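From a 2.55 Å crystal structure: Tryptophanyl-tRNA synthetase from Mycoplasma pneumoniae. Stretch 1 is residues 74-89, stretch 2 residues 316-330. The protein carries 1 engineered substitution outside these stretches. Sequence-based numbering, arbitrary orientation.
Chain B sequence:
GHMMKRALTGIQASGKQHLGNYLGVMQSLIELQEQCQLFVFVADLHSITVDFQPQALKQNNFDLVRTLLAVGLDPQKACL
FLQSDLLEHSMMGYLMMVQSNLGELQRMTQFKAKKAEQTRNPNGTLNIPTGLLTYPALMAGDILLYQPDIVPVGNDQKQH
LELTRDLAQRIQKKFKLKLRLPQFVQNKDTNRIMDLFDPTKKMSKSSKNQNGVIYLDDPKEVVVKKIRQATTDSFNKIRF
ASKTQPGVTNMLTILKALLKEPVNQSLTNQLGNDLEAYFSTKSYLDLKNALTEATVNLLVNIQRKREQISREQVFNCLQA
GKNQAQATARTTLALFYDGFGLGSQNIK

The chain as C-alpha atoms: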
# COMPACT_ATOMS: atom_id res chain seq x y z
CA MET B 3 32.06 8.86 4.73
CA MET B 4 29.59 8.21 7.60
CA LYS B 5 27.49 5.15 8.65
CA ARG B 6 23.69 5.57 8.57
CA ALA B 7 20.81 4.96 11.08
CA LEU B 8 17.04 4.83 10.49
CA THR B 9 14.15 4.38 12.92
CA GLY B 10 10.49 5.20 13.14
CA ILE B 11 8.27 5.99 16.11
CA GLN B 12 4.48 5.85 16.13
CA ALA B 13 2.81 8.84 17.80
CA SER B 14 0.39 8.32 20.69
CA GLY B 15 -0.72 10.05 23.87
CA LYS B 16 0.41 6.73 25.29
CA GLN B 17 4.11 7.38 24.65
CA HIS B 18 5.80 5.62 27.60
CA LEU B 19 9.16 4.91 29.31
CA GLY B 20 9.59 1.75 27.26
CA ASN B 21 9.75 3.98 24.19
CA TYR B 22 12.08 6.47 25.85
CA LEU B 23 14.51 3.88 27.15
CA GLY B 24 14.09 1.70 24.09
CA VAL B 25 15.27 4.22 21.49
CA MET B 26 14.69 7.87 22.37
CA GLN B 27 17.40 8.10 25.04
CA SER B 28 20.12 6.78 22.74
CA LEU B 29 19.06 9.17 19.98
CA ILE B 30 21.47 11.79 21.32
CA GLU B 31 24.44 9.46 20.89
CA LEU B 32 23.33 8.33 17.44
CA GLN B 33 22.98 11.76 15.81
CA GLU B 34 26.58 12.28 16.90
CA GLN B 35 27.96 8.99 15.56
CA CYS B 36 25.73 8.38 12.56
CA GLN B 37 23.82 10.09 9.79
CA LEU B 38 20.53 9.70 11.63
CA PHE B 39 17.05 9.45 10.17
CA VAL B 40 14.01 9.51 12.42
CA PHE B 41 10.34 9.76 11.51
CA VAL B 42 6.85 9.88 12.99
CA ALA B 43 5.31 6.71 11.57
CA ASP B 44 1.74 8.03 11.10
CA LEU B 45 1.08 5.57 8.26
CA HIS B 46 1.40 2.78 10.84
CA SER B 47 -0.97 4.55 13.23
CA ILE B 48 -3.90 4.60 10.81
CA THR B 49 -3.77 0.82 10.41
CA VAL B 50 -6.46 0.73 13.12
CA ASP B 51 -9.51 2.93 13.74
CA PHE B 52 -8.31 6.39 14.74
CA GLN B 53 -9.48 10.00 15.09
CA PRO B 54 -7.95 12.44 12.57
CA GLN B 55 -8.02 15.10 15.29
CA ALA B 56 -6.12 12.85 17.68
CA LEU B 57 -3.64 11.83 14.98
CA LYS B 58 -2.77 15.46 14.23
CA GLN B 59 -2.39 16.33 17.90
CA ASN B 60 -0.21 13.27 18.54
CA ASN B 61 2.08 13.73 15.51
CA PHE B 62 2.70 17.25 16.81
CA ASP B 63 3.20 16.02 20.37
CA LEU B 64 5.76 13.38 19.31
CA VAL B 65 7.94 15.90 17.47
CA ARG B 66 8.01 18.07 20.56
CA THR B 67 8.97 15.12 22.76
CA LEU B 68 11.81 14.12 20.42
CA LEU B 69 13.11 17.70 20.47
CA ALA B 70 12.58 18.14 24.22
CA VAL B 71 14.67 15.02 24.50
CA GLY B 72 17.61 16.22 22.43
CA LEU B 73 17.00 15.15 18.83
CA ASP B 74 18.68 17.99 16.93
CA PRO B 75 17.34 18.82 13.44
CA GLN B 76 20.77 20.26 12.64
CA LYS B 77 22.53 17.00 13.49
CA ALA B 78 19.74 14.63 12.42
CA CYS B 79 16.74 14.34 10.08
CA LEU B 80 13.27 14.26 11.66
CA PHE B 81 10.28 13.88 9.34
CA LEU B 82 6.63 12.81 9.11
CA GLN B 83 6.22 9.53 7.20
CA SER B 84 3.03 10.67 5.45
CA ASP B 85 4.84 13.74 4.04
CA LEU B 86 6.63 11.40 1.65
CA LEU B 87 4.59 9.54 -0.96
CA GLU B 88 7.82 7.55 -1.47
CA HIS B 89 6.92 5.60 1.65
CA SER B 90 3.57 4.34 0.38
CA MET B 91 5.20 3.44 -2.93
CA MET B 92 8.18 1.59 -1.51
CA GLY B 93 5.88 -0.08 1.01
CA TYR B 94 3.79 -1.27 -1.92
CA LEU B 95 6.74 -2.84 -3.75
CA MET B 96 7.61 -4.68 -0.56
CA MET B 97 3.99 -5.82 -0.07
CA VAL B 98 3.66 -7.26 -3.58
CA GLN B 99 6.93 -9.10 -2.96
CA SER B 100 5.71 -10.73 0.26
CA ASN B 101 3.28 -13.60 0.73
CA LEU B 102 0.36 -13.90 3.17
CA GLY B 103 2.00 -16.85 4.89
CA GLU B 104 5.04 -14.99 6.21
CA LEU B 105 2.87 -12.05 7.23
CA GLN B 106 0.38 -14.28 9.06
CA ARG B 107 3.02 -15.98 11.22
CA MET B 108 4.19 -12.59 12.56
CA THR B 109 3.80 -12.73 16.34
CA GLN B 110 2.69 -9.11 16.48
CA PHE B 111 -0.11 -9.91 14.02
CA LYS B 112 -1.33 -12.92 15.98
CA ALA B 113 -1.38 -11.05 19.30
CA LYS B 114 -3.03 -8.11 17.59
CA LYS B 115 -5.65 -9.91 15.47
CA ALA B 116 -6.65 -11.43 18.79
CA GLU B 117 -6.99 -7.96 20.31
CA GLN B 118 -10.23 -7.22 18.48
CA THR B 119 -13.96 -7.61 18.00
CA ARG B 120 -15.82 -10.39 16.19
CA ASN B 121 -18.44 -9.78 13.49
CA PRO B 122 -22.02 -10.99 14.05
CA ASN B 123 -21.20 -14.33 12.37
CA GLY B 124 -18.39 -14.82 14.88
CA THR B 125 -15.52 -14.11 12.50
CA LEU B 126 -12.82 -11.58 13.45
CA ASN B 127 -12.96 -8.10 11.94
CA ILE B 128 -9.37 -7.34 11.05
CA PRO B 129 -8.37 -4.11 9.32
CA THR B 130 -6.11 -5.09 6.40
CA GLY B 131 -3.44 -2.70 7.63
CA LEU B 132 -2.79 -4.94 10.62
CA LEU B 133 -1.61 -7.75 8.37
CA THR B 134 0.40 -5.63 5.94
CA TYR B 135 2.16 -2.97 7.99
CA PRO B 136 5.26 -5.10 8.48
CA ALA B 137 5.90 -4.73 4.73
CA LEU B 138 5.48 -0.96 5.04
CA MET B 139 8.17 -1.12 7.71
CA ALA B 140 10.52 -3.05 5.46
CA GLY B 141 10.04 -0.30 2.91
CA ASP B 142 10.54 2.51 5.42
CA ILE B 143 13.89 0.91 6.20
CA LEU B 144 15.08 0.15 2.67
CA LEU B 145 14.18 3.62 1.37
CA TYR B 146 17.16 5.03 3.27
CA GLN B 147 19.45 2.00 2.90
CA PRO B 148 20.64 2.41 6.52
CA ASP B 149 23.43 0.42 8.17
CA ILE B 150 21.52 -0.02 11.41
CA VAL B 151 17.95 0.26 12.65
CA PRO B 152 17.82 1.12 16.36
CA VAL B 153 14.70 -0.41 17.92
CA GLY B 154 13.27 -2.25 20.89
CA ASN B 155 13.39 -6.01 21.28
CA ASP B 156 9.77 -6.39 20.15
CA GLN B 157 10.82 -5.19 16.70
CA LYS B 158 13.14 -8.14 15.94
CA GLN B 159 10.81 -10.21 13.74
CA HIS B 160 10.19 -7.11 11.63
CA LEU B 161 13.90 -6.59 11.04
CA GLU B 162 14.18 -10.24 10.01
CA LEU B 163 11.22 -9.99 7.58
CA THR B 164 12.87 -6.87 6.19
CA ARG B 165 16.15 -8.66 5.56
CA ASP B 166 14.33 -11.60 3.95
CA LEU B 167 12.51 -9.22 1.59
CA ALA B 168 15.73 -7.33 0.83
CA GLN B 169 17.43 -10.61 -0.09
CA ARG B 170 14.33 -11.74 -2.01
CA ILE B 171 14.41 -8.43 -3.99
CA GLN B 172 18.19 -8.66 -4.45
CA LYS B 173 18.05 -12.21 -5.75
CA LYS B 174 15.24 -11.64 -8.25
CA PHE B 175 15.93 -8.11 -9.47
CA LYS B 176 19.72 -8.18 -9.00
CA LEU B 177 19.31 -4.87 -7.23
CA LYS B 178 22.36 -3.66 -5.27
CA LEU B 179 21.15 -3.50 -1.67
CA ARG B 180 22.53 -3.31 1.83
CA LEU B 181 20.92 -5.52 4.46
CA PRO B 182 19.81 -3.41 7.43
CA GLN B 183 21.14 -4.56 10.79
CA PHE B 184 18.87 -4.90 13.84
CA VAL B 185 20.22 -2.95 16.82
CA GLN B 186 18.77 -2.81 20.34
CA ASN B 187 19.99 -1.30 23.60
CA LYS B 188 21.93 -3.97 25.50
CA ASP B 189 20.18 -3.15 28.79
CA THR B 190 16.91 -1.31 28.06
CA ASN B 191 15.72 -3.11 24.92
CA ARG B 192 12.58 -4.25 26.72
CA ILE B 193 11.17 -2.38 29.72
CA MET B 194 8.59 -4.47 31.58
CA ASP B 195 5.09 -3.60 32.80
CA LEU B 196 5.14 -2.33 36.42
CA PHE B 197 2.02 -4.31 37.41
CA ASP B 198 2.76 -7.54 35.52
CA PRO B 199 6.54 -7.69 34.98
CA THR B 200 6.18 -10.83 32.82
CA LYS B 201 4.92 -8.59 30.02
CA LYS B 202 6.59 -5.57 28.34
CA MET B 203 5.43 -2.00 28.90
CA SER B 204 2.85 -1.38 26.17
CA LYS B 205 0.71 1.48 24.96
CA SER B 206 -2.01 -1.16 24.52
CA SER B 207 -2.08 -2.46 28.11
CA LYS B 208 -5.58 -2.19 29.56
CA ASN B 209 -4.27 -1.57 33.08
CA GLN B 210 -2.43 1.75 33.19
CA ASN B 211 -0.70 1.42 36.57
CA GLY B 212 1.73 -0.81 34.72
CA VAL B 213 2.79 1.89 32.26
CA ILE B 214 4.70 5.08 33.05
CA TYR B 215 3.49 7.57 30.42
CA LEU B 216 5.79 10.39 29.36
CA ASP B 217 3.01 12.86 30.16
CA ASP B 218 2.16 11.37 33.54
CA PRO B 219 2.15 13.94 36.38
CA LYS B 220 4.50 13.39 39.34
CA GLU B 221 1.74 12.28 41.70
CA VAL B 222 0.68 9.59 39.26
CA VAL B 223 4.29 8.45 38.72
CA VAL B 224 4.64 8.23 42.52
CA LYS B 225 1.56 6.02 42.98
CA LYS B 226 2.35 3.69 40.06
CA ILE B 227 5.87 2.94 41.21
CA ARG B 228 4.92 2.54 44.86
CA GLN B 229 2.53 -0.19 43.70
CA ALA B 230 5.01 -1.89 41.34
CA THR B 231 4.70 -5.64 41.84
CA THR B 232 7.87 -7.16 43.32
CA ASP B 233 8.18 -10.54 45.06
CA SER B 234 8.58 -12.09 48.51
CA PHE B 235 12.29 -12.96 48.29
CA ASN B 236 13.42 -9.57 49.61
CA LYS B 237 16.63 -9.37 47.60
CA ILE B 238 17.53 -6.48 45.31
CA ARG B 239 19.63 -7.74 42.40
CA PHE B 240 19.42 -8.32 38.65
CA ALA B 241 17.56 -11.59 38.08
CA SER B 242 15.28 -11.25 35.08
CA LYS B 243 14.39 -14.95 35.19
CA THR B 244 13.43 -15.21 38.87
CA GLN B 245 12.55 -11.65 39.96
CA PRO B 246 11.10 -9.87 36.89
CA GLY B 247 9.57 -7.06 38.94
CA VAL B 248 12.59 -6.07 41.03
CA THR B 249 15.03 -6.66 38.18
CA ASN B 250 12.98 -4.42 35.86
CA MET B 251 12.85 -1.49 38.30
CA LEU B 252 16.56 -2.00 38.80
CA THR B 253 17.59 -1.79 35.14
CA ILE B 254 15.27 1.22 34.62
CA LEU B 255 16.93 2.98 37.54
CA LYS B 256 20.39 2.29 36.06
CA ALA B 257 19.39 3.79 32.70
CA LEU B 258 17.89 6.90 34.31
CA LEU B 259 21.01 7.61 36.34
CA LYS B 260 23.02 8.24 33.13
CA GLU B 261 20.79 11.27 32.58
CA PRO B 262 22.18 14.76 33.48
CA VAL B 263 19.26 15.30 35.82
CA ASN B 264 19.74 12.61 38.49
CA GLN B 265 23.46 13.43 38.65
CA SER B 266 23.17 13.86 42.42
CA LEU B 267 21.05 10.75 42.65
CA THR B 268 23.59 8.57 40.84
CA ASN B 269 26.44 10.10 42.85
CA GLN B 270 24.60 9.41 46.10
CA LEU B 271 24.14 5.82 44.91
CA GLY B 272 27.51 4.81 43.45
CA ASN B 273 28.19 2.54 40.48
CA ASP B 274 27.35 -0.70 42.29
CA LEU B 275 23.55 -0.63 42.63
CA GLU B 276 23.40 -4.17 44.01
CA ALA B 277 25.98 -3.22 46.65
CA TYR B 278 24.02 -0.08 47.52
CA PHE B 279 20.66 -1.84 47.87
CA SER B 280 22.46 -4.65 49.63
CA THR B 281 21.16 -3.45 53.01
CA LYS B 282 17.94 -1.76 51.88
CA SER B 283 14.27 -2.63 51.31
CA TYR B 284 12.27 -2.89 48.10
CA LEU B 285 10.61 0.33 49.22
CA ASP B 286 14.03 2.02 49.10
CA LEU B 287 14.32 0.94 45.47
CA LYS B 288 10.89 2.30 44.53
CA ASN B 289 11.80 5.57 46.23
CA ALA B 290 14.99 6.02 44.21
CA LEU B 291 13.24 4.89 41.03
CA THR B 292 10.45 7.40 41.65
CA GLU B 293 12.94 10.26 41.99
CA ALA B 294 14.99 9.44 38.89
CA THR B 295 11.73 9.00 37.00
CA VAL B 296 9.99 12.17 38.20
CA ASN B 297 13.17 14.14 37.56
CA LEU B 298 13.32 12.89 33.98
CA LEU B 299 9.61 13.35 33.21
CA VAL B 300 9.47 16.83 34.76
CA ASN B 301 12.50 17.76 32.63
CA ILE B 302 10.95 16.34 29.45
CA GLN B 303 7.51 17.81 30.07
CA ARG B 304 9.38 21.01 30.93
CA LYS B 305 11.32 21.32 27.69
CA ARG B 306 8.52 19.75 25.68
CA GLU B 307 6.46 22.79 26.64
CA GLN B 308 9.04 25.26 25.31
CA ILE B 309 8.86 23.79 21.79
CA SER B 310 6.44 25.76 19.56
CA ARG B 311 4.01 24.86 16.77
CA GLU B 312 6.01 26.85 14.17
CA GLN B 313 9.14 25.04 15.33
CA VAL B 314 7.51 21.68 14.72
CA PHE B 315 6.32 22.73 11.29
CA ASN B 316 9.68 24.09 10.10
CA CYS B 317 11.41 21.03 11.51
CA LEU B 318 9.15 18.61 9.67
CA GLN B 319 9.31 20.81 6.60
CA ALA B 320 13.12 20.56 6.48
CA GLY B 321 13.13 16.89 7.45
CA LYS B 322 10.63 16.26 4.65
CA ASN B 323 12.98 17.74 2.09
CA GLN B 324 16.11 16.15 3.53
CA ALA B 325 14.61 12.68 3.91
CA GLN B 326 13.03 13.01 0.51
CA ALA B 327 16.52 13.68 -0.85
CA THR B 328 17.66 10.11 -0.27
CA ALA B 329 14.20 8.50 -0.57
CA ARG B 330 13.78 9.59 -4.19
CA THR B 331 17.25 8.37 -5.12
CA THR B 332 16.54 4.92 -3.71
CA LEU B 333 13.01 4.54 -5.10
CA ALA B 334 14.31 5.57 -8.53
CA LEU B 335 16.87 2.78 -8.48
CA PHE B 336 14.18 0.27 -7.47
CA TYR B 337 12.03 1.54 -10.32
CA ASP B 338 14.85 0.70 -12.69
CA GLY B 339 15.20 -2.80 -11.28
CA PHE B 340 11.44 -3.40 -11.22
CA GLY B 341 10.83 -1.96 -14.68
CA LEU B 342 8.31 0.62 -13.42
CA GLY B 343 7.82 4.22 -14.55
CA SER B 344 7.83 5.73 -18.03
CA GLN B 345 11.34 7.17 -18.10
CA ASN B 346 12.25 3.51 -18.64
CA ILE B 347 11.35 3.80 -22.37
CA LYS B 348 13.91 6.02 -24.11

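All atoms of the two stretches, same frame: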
# COMPACT_ATOMS: atom_id res chain seq x y z
N ASP B 74 18.33 16.71 17.55
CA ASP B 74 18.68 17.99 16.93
C ASP B 74 18.52 17.97 15.42
O ASP B 74 19.25 17.28 14.73
CB ASP B 74 20.13 18.35 17.28
CG ASP B 74 20.49 19.77 16.90
OD1 ASP B 74 19.68 20.45 16.23
OD2 ASP B 74 21.61 20.21 17.27
N PRO B 75 17.57 18.76 14.89
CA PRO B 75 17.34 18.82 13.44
C PRO B 75 18.54 19.32 12.64
O PRO B 75 18.53 19.28 11.41
CB PRO B 75 16.10 19.72 13.32
CG PRO B 75 16.18 20.58 14.55
CD PRO B 75 16.61 19.61 15.61
N GLN B 76 19.57 19.80 13.33
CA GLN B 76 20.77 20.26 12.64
C GLN B 76 21.77 19.11 12.55
O GLN B 76 22.63 19.10 11.67
CB GLN B 76 21.42 21.43 13.39
CG GLN B 76 20.70 22.76 13.28
CD GLN B 76 21.56 23.92 13.76
OE1 GLN B 76 22.50 24.33 13.08
NE2 GLN B 76 21.26 24.43 14.95
N LYS B 77 21.65 18.15 13.46
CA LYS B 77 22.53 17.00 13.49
C LYS B 77 21.84 15.77 12.90
O LYS B 77 22.51 14.85 12.42
CB LYS B 77 22.95 16.70 14.93
CG LYS B 77 23.73 17.83 15.59
CD LYS B 77 23.89 17.61 17.09
CE LYS B 77 24.58 18.79 17.77
NZ LYS B 77 24.49 18.70 19.26
N ALA B 78 20.51 15.76 12.92
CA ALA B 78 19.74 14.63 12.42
C ALA B 78 18.61 15.07 11.48
O ALA B 78 18.43 16.26 11.22
CB ALA B 78 19.16 13.85 13.59
N CYS B 79 17.86 14.09 10.97
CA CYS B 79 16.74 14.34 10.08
C CYS B 79 15.46 13.78 10.71
O CYS B 79 15.33 12.57 10.88
CB CYS B 79 16.96 13.65 8.74
SG CYS B 79 15.54 13.77 7.63
N LEU B 80 14.53 14.67 11.05
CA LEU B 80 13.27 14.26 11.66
C LEU B 80 12.11 14.63 10.74
O LEU B 80 11.87 15.80 10.47
CB LEU B 80 13.11 14.96 13.02
CG LEU B 80 11.77 14.86 13.76
CD1 LEU B 80 11.43 13.40 14.09
CD2 LEU B 80 11.87 15.70 15.04
N PHE B 81 11.38 13.62 10.26
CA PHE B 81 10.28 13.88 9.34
C PHE B 81 8.99 13.13 9.66
O PHE B 81 8.96 12.28 10.54
CB PHE B 81 10.72 13.57 7.91
CG PHE B 81 11.02 12.11 7.66
CD1 PHE B 81 10.13 11.32 6.94
CD2 PHE B 81 12.23 11.54 8.07
CE1 PHE B 81 10.44 9.99 6.62
CE2 PHE B 81 12.55 10.22 7.75
CZ PHE B 81 11.65 9.44 7.02
N LEU B 82 7.92 13.46 8.93
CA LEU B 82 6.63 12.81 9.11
C LEU B 82 6.42 11.87 7.93
O LEU B 82 6.30 12.32 6.79
CB LEU B 82 5.49 13.83 9.16
CG LEU B 82 4.11 13.20 9.38
CD1 LEU B 82 4.06 12.68 10.80
CD2 LEU B 82 2.99 14.21 9.14
N GLN B 83 6.39 10.57 8.21
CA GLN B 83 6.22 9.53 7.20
C GLN B 83 5.22 9.88 6.08
O GLN B 83 5.53 9.73 4.90
CB GLN B 83 5.81 8.22 7.88
CG GLN B 83 5.64 7.03 6.95
CD GLN B 83 5.26 5.77 7.70
OE1 GLN B 83 4.64 5.83 8.76
NE2 GLN B 83 5.61 4.61 7.15
N SER B 84 4.04 10.34 6.44
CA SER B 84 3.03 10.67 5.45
C SER B 84 3.41 11.83 4.52
O SER B 84 2.77 12.02 3.49
CB SER B 84 1.69 10.98 6.14
OG SER B 84 1.74 12.19 6.90
N ASP B 85 4.42 12.62 4.89
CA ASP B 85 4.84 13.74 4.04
C ASP B 85 5.55 13.26 2.79
O ASP B 85 5.75 14.03 1.85
CB ASP B 85 5.76 14.70 4.80
CG ASP B 85 5.00 15.78 5.56
OD1 ASP B 85 5.60 16.38 6.48
OD2 ASP B 85 3.82 16.04 5.24
N LEU B 86 5.94 11.99 2.79
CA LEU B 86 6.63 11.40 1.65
C LEU B 86 5.86 10.27 0.95
O LEU B 86 5.80 9.14 1.43
CB LEU B 86 8.00 10.86 2.07
CG LEU B 86 9.10 11.88 2.38
CD1 LEU B 86 8.73 12.68 3.61
CD2 LEU B 86 10.43 11.15 2.58
N LEU B 87 5.29 10.57 -0.21
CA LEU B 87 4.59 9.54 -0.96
C LEU B 87 5.53 8.36 -1.26
O LEU B 87 5.06 7.25 -1.55
CB LEU B 87 4.06 10.13 -2.28
CG LEU B 87 2.68 10.80 -2.27
CD1 LEU B 87 2.30 11.23 -0.87
CD2 LEU B 87 2.70 11.96 -3.22
N GLU B 88 6.84 8.60 -1.20
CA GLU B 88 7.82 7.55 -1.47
C GLU B 88 7.65 6.38 -0.51
O GLU B 88 7.99 5.25 -0.83
CB GLU B 88 9.26 8.06 -1.35
CG GLU B 88 9.76 8.91 -2.52
CD GLU B 88 9.21 10.31 -2.48
OE1 GLU B 88 9.53 11.12 -3.38
OE2 GLU B 88 8.45 10.61 -1.54
N HIS B 89 7.12 6.65 0.68
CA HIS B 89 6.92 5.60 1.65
C HIS B 89 5.82 4.64 1.23
O HIS B 89 6.02 3.43 1.24
CB HIS B 89 6.65 6.20 3.03
CG HIS B 89 7.89 6.62 3.74
ND1 HIS B 89 8.61 5.76 4.54
CD2 HIS B 89 8.61 7.77 3.68
CE1 HIS B 89 9.72 6.36 4.95
NE2 HIS B 89 9.74 7.58 4.43
N ASN B 316 8.44 23.85 10.84
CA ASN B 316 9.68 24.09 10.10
C ASN B 316 10.59 22.86 10.14
O ASN B 316 11.25 22.51 9.15
CB ASN B 316 10.44 25.30 10.68
CG ASN B 316 9.58 26.56 10.72
OD1 ASN B 316 8.84 26.85 9.78
ND2 ASN B 316 9.69 27.32 11.82
N CYS B 317 10.60 22.22 11.30
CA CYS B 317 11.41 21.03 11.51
C CYS B 317 10.98 19.93 10.54
O CYS B 317 11.81 19.36 9.82
CB CYS B 317 11.24 20.53 12.94
SG CYS B 317 12.02 18.94 13.21
N LEU B 318 9.69 19.64 10.54
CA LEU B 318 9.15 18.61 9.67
C LEU B 318 9.31 19.02 8.22
O LEU B 318 9.57 18.20 7.35
CB LEU B 318 7.67 18.37 10.01
CG LEU B 318 7.46 17.70 11.37
CD1 LEU B 318 5.98 17.71 11.73
CD2 LEU B 318 8.02 16.26 11.32
N GLN B 319 9.18 20.32 7.96
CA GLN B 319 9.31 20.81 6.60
C GLN B 319 10.72 20.55 6.06
O GLN B 319 10.87 20.13 4.91
CB GLN B 319 8.94 22.29 6.56
CG GLN B 319 7.94 22.61 5.47
CD GLN B 319 6.68 21.77 5.58
OE1 GLN B 319 6.00 21.52 4.58
NE2 GLN B 319 6.36 21.34 6.79
N ALA B 320 11.73 20.79 6.89
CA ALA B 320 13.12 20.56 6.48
C ALA B 320 13.43 19.06 6.46
O ALA B 320 14.15 18.58 5.59
CB ALA B 320 14.07 21.28 7.44
N GLY B 321 12.90 18.32 7.43
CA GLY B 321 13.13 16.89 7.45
C GLY B 321 12.56 16.31 6.17
O GLY B 321 13.21 15.53 5.48
N LYS B 322 11.32 16.70 5.86
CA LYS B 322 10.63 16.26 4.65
C LYS B 322 11.55 16.35 3.43
O LYS B 322 11.74 15.38 2.70
CB LYS B 322 9.40 17.15 4.42
CG LYS B 322 8.58 16.82 3.17
CD LYS B 322 7.69 17.99 2.80
CE LYS B 322 6.42 17.55 2.09
NZ LYS B 322 6.64 16.86 0.79
N ASN B 323 12.11 17.53 3.22
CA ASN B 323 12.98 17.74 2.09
C ASN B 323 14.24 16.89 2.16
O ASN B 323 14.60 16.23 1.19
CB ASN B 323 13.37 19.21 1.97
CG ASN B 323 12.17 20.09 1.71
OD1 ASN B 323 11.27 19.71 0.95
ND2 ASN B 323 12.15 21.27 2.31
N GLN B 324 14.88 16.90 3.33
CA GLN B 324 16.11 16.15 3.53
C GLN B 324 15.90 14.65 3.33
O GLN B 324 16.61 14.02 2.56
CB GLN B 324 16.67 16.43 4.93
CG GLN B 324 18.01 15.76 5.20
CD GLN B 324 18.63 16.15 6.54
OE1 GLN B 324 19.73 15.70 6.87
NE2 GLN B 324 17.92 16.97 7.31
N ALA B 325 14.91 14.10 4.01
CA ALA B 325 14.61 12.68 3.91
C ALA B 325 14.24 12.33 2.47
O ALA B 325 14.65 11.31 1.93
CB ALA B 325 13.46 12.32 4.84
N GLN B 326 13.47 13.21 1.87
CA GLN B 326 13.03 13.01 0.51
C GLN B 326 14.22 13.02 -0.45
O GLN B 326 14.14 12.49 -1.55
CB GLN B 326 12.02 14.08 0.14
CG GLN B 326 11.23 13.79 -1.10
CD GLN B 326 9.95 14.57 -1.13
OE1 GLN B 326 9.94 15.79 -0.91
NE2 GLN B 326 8.84 13.89 -1.40
N ALA B 327 15.32 13.61 -0.02
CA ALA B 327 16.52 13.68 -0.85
C ALA B 327 17.06 12.28 -1.12
O ALA B 327 17.38 11.94 -2.26
CB ALA B 327 17.59 14.53 -0.17
N THR B 328 17.17 11.46 -0.08
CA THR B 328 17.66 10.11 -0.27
C THR B 328 16.55 9.11 -0.64
O THR B 328 16.82 8.10 -1.29
CB THR B 328 18.47 9.61 0.96
OG1 THR B 328 18.04 8.29 1.33
CG2 THR B 328 18.32 10.56 2.13
N ALA B 329 15.31 9.39 -0.24
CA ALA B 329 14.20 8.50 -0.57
C ALA B 329 13.95 8.44 -2.08
O ALA B 329 13.70 7.36 -2.62
CB ALA B 329 12.92 8.96 0.14
N ARG B 330 14.01 9.58 -2.75
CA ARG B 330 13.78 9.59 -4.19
C ARG B 330 14.87 8.83 -4.91
O ARG B 330 14.60 8.04 -5.82
CB ARG B 330 13.70 11.02 -4.73
CG ARG B 330 12.72 11.90 -3.97
CD ARG B 330 12.01 12.89 -4.87
NE ARG B 330 11.42 13.97 -4.09
CZ ARG B 330 10.54 14.85 -4.57
NH1 ARG B 330 10.06 15.81 -3.79
NH2 ARG B 330 10.13 14.77 -5.83
O HOH W 1 20.46 16.91 9.25
O HOH W 2 8.10 15.65 7.22
O HOH W 3 5.74 13.71 -1.04

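Helix 316-330 crosses strand 78-82 at 102° between N-to-C directions, the axes 6.1 Å apart at closest approach, and then follows the chain through D85 to E88; 833 Å² is buried, both sides summed. At the start of the contact C317, chi1 t, directs its sulfur at the strand: SG lies 3.7 Å from L80 CD2 and 4.2 Å from P75 CB, a small apolar filling between two aliphatic residues. One position on, L318 brings CD2 to 3.7 Å from L82 N and 4.1 Å from L82 CB, while its carbonyl O accepts from water 2 (2.9 Å), which also donates to D85 OD1 (2.7 Å) and accepts from L82 N (2.8 Å). G321 marks the tightest passage. Its CA sits 3.4 Å from L80 O in a nearly straight CA-H...O contact, and a CB here would fall 1.9 Å from that same oxygen, so the absence of a side chain permits the close approach. K322 stretches its chain past D85, CG 3.9 Å from D85 CB, and NZ donates to D85 O (3.2 Å). Q324 lies extended at the exposed margin, its CD 3.7 Å from C79 CB; water 1 joins Q324 OE1 (2.8 Å) to A78 O (2.9 Å, weak). The methyl of A325 is buried among three side chains: CB stands over one face of the F81 ring, 3.6 Å from its centroid, with C79 SG at 3.8 Å and L86 CD2 at 4.0 Å. Q326 NE2 makes weak hydrogen bonds to E88 OE2 (3.3 Å) and E88 OE1 (3.5 Å). A329, again small, admits both L86 CD2 and E88 CB at 4.1 Å from its CB. Finally R330 pairs with E88 by charge alone: NE is 3.5 Å from E88 OE1, which lies well out of the guanidinium plane, while R330 NH1 donates weakly to Q326 OE1 (2.9 Å).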